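Local coordinates for protease (Penicillium cyclopium, PDB 5Z6O), which is a subtilisin-like serine protease of the peptidase S8 family that probably hydrolyses proteins such as casein, gelatin and type IV collagen, at residues D51-D64 and S84-K98. Sequence-based numbering, arbitrary orientation.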
loop_
_atom_site.group_PDB
_atom_site.type_symbol
_atom_site.label_atom_id
_atom_site.label_comp_id
_atom_site.label_asym_id
_atom_site.label_seq_id
_atom_site.Cartn_x
_atom_site.Cartn_y
_atom_site.Cartn_z
ATOM N N ASP A 51 -0.322 -13.855 10.658
ATOM C CA ASP A 51 -1.266 -12.908 10.090
ATOM C C ASP A 51 -1.535 -13.160 8.617
ATOM O O ASP A 51 -2.558 -12.700 8.109
ATOM C CB ASP A 51 -0.745 -11.467 10.260
ATOM C CG ASP A 51 -1.868 -10.443 10.260
ATOM O OD1 ASP A 51 -2.900 -10.713 10.885
ATOM O OD2 ASP A 51 -1.726 -9.362 9.656
ATOM N N PHE A 52 -0.634 -13.838 7.897
ATOM C CA PHE A 52 -0.905 -14.125 6.491
ATOM C C PHE A 52 -1.651 -15.430 6.259
ATOM O O PHE A 52 -2.207 -15.624 5.164
ATOM C CB PHE A 52 0.422 -14.130 5.701
ATOM C CG PHE A 52 1.152 -12.820 5.822
ATOM C CD1 PHE A 52 0.618 -11.660 5.259
ATOM C CD2 PHE A 52 2.320 -12.738 6.530
ATOM C CE1 PHE A 52 1.271 -10.430 5.388
ATOM C CE2 PHE A 52 2.999 -11.496 6.682
ATOM C CZ PHE A 52 2.470 -10.352 6.101
ATOM N N GLY A 53 -1.679 -16.323 7.247
ATOM C CA GLY A 53 -2.508 -17.523 7.116
ATOM C C GLY A 53 -2.244 -18.331 5.869
ATOM O O GLY A 53 -3.193 -18.825 5.243
ATOM N N GLY A 54 -0.971 -18.454 5.470
ATOM C CA GLY A 54 -0.645 -19.208 4.282
ATOM C C GLY A 54 -0.857 -18.500 2.961
ATOM O O GLY A 54 -0.574 -19.090 1.919
ATOM N N ARG A 55 -1.328 -17.247 2.958
ATOM C CA ARG A 55 -1.608 -16.557 1.711
ATOM C C ARG A 55 -0.401 -15.791 1.170
ATOM O O ARG A 55 -0.474 -15.248 0.055
ATOM C CB ARG A 55 -2.771 -15.585 1.908
ATOM C CG ARG A 55 -4.069 -16.280 2.266
ATOM C CD ARG A 55 -5.187 -15.303 2.572
ATOM N NE ARG A 55 -4.980 -14.692 3.869
ATOM C CZ ARG A 55 -4.643 -13.421 4.029
ATOM N NH1 ARG A 55 -4.510 -12.935 5.256
ATOM N NH2 ARG A 55 -4.534 -12.621 2.958
ATOM N N ALA A 56 0.698 -15.750 1.903
ATOM C CA ALA A 56 1.900 -15.057 1.460
ATOM C C ALA A 56 2.882 -16.056 0.883
ATOM O O ALA A 56 3.142 -17.103 1.485
ATOM C CB ALA A 56 2.564 -14.311 2.633
ATOM N N GLU A 57 3.460 -15.719 -0.261
ATOM C CA GLU A 57 4.463 -16.585 -0.854
ATOM C C GLU A 57 5.669 -15.747 -1.246
ATOM O O GLU A 57 5.564 -14.525 -1.402
ATOM C CB GLU A 57 3.890 -17.343 -2.071
ATOM C CG GLU A 57 3.698 -16.507 -3.292
ATOM C CD GLU A 57 2.904 -17.228 -4.404
ATOM O OE1 GLU A 57 1.855 -17.841 -4.110
ATOM O OE2 GLU A 57 3.335 -17.168 -5.580
ATOM N N TRP A 58 6.831 -16.398 -1.354
ATOM C CA TRP A 58 8.065 -15.697 -1.695
ATOM C C TRP A 58 8.192 -15.596 -3.207
ATOM O O TRP A 58 8.140 -16.613 -3.888
ATOM C CB TRP A 58 9.283 -16.434 -1.128
ATOM C CG TRP A 58 10.493 -15.591 -1.189
ATOM C CD1 TRP A 58 11.445 -15.565 -2.181
ATOM C CD2 TRP A 58 10.896 -14.627 -0.218
ATOM N NE1 TRP A 58 12.413 -14.629 -1.875
ATOM C CE2 TRP A 58 12.086 -14.034 -0.684
ATOM C CE3 TRP A 58 10.347 -14.180 0.981
ATOM C CZ2 TRP A 58 12.733 -13.032 0.025
ATOM C CZ3 TRP A 58 10.998 -13.210 1.695
ATOM C CH2 TRP A 58 12.174 -12.631 1.214
ATOM N N GLY A 59 8.385 -14.372 -3.734
ATOM C CA GLY A 59 8.510 -14.159 -5.154
ATOM C C GLY A 59 9.967 -14.150 -5.584
ATOM O O GLY A 59 10.415 -15.108 -6.233
ATOM N N THR A 60 10.717 -13.107 -5.215
ATOM C CA THR A 60 12.121 -13.032 -5.607
ATOM C C THR A 60 12.881 -12.134 -4.634
ATOM O O THR A 60 12.295 -11.465 -3.783
ATOM C CB THR A 60 12.248 -12.560 -7.067
ATOM O OG1 THR A 60 13.539 -12.910 -7.571
ATOM C CG2 THR A 60 12.046 -11.035 -7.227
ATOM N N ASN A 61 14.207 -12.145 -4.756
ATOM C CA ASN A 61 15.089 -11.401 -3.864
ATOM C C ASN A 61 16.164 -10.821 -4.765
ATOM O O ASN A 61 16.987 -11.570 -5.286
ATOM C CB ASN A 61 15.691 -12.314 -2.767
ATOM C CG ASN A 61 16.572 -11.566 -1.767
ATOM O OD1 ASN A 61 16.993 -10.420 -2.000
ATOM N ND2 ASN A 61 16.848 -12.208 -0.632
ATOM N N THR A 62 16.148 -9.512 -4.980
ATOM C CA THR A 62 17.193 -8.878 -5.781
ATOM C C THR A 62 18.234 -8.176 -4.921
ATOM O O THR A 62 19.164 -7.561 -5.462
ATOM C CB THR A 62 16.608 -7.892 -6.775
ATOM O OG1 THR A 62 16.065 -6.782 -6.063
ATOM C CG2 THR A 62 15.557 -8.548 -7.681
ATOM N N ALA A 63 18.129 -8.267 -3.603
ATOM C CA ALA A 63 19.019 -7.549 -2.699
ATOM C C ALA A 63 20.151 -8.399 -2.140
ATOM O O ALA A 63 21.258 -7.894 -1.993
ATOM C CB ALA A 63 18.253 -6.967 -1.495
ATOM N N ASP A 64 19.890 -9.635 -1.728
ATOM C CA ASP A 64 20.927 -10.457 -1.100
ATOM C C ASP A 64 20.534 -11.929 -1.234
ATOM O O ASP A 64 19.717 -12.288 -2.091
ATOM C CB ASP A 64 21.162 -10.021 0.359
ATOM C CG ASP A 64 19.912 -10.119 1.231
ATOM O OD1 ASP A 64 19.067 -11.000 0.988
ATOM O OD2 ASP A 64 19.780 -9.322 2.193
ATOM N N SER A 84 -4.667 -10.978 8.053
ATOM C CA SER A 84 -5.970 -11.343 8.631
ATOM C C SER A 84 -6.399 -10.387 9.731
ATOM O O SER A 84 -7.544 -9.916 9.752
ATOM C CB SER A 84 -5.925 -12.768 9.204
ATOM O OG SER A 84 -5.727 -13.684 8.132
ATOM N N LYS A 85 -5.514 -10.117 10.667
ATOM C CA LYS A 85 -5.867 -9.244 11.775
ATOM C C LYS A 85 -5.573 -7.781 11.463
ATOM O O LYS A 85 -6.385 -6.921 11.777
ATOM C CB LYS A 85 -5.124 -9.659 13.048
ATOM C CG LYS A 85 -5.952 -10.568 13.948
ATOM C CD LYS A 85 -5.175 -11.016 15.176
ATOM C CE LYS A 85 -4.333 -9.875 15.752
ATOM N NZ LYS A 85 -5.147 -8.825 16.431
ATOM N N PHE A 86 -4.450 -7.473 10.813
ATOM C CA PHE A 86 -4.051 -6.079 10.666
ATOM C C PHE A 86 -4.327 -5.509 9.287
ATOM O O PHE A 86 -3.963 -4.365 9.039
ATOM C CB PHE A 86 -2.564 -5.922 11.001
ATOM C CG PHE A 86 -2.230 -6.362 12.399
ATOM C CD1 PHE A 86 -2.593 -5.586 13.477
ATOM C CD2 PHE A 86 -1.542 -7.545 12.608
ATOM C CE1 PHE A 86 -2.301 -6.000 14.772
ATOM C CE2 PHE A 86 -1.234 -7.961 13.891
ATOM C CZ PHE A 86 -1.631 -7.194 14.961
ATOM N N GLY A 87 -5.003 -6.257 8.401
ATOM C CA GLY A 87 -5.017 -5.861 7.001
ATOM C C GLY A 87 -6.349 -5.479 6.402
ATOM O O GLY A 87 -7.414 -5.814 6.926
ATOM N N VAL A 88 -6.267 -4.766 5.271
ATOM C CA VAL A 88 -7.435 -4.264 4.548
ATOM C C VAL A 88 -8.116 -5.382 3.746
ATOM O O VAL A 88 -9.331 -5.582 3.850
ATOM C CB VAL A 88 -7.018 -3.095 3.622
ATOM C CG1 VAL A 88 -8.249 -2.592 2.791
ATOM C CG2 VAL A 88 -6.499 -1.913 4.460
ATOM N N ALA A 89 -7.354 -6.107 2.935
ATOM C CA ALA A 89 -7.895 -7.093 1.997
ATOM C C ALA A 89 -7.513 -8.457 2.545
ATOM O O ALA A 89 -6.472 -9.022 2.189
ATOM C CB ALA A 89 -7.357 -6.882 0.565
ATOM N N LYS A 90 -8.379 -8.992 3.413
ATOM C CA LYS A 90 -8.008 -10.106 4.272
ATOM C C LYS A 90 -7.967 -11.452 3.555
ATOM O O LYS A 90 -7.561 -12.427 4.181
ATOM C CB LYS A 90 -8.976 -10.182 5.453
ATOM C CG LYS A 90 -8.893 -8.921 6.339
ATOM C CD LYS A 90 -9.707 -9.056 7.599
ATOM C CE LYS A 90 -9.768 -7.709 8.281
ATOM N NZ LYS A 90 -8.541 -7.361 9.024
ATOM N N LYS A 91 -8.365 -11.534 2.288
ATOM C CA LYS A 91 -8.279 -12.791 1.516
ATOM C C LYS A 91 -7.402 -12.679 0.287
ATOM O O LYS A 91 -7.301 -13.649 -0.474
ATOM C CB LYS A 91 -9.687 -13.267 1.092
ATOM C CG LYS A 91 -10.498 -13.719 2.299
ATOM C CD LYS A 91 -11.868 -14.218 1.885
ATOM C CE LYS A 91 -12.520 -15.010 3.011
ATOM N NZ LYS A 91 -13.927 -15.330 2.589
ATOM N N ALA A 92 -6.744 -11.544 0.089
ATOM C CA ALA A 92 -5.860 -11.371 -1.063
ATOM C C ALA A 92 -4.648 -12.281 -0.925
ATOM O O ALA A 92 -4.302 -12.738 0.173
ATOM C CB ALA A 92 -5.415 -9.896 -1.187
ATOM N N SER A 93 -4.011 -12.567 -2.066
ATOM C CA SER A 93 -2.713 -13.233 -2.089
ATOM C C SER A 93 -1.599 -12.192 -2.058
ATOM O O SER A 93 -1.734 -11.107 -2.626
ATOM C CB SER A 93 -2.549 -14.086 -3.344
ATOM O OG SER A 93 -3.586 -15.041 -3.461
ATOM N N VAL A 94 -0.487 -12.544 -1.405
ATOM C CA VAL A 94 0.626 -11.618 -1.194
ATOM C C VAL A 94 1.905 -12.270 -1.688
ATOM O O VAL A 94 2.151 -13.437 -1.380
ATOM C CB VAL A 94 0.783 -11.245 0.291
ATOM C CG1 VAL A 94 1.928 -10.292 0.458
ATOM C CG2 VAL A 94 -0.437 -10.619 0.756
ATOM N N VAL A 95 2.730 -11.518 -2.432
ATOM C CA VAL A 95 3.966 -12.041 -2.992
ATOM C C VAL A 95 5.113 -11.140 -2.547
ATOM O O VAL A 95 5.088 -9.928 -2.782
ATOM C CB VAL A 95 3.905 -12.135 -4.526
ATOM C CG1 VAL A 95 5.204 -12.687 -5.050
ATOM C CG2 VAL A 95 2.770 -13.055 -4.963
ATOM N N ALA A 96 6.121 -11.726 -1.894
ATOM C CA ALA A 96 7.246 -10.935 -1.419
ATOM C C ALA A 96 8.189 -10.660 -2.571
ATOM O O ALA A 96 8.666 -11.602 -3.218
ATOM C CB ALA A 96 8.012 -11.685 -0.329
ATOM N N VAL A 97 8.483 -9.386 -2.822
ATOM C CA VAL A 97 9.532 -9.016 -3.757
ATOM C C VAL A 97 10.574 -8.249 -2.949
ATOM O O VAL A 97 10.415 -7.056 -2.675
ATOM C CB VAL A 97 8.997 -8.186 -4.930
ATOM C CG1 VAL A 97 10.133 -7.840 -5.895
ATOM C CG2 VAL A 97 7.847 -8.932 -5.671
ATOM N N LYS A 98 11.654 -8.909 -2.561
ATOM C CA LYS A 98 12.635 -8.290 -1.678
ATOM C C LYS A 98 13.659 -7.539 -2.526
ATOM O O LYS A 98 14.392 -8.162 -3.314
ATOM C CB LYS A 98 13.338 -9.335 -0.817
ATOM C CG LYS A 98 14.405 -8.712 0.063
ATOM C CD LYS A 98 14.929 -9.704 1.143
ATOM C CE LYS A 98 16.214 -9.170 1.694
ATOM N NZ LYS A 98 16.639 -10.057 2.830
#
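Strands 56-61 and 93-98 pair in parallel, from A56 beside V94 to N61 beside K98, with a beta bulge at G59 where A96 O accepts both G59 N (2.8 Å) and T60 N. Strand 56-61 is the edge of the seven-stranded parallel sheet, and helix 73-82 forms the left-handed beta-alpha-beta crossover characteristic of the subtilisin fold. Before the strands, R55 reaches over the 84-92 loop. The bend at chi3 (-74°) lays one face of the guanidinium under K90 O and turns its edge to A92 O. NH2 donates to A92 O (2.8 Å) in the guanidinium plane, and NH1 donates to S84 OG (3.2 Å), which lies tilted out of that plane. A82 O takes a further bond from NH1. Shortened to an alanine here, the side chain would probably leave A92 O, S84 OG and A82 O without their donor, and the 84-92 loop less firmly tied. D51 grips the same loop: its backbone O accepts S84 N (2.7 Å), and OD1 accepts K85 N. OD2 lies at the edge of the F86 ring and bonds to S79. Along the strands, the W58 ring lays one face over A96 CB. K98 runs extended beside the N61 amide, and its NZ meets D64 OD1 (3.2 Å) in a salt bridge. D64 OD1 also accepts N61 ND2, while D66 O accepts K98 NZ and D66 N donates to D64 OD1. The contact thus has a charged side chain near each end: R55 is held largely by neutral oxygens, whereas the K98 charge is probably balanced in part by D64.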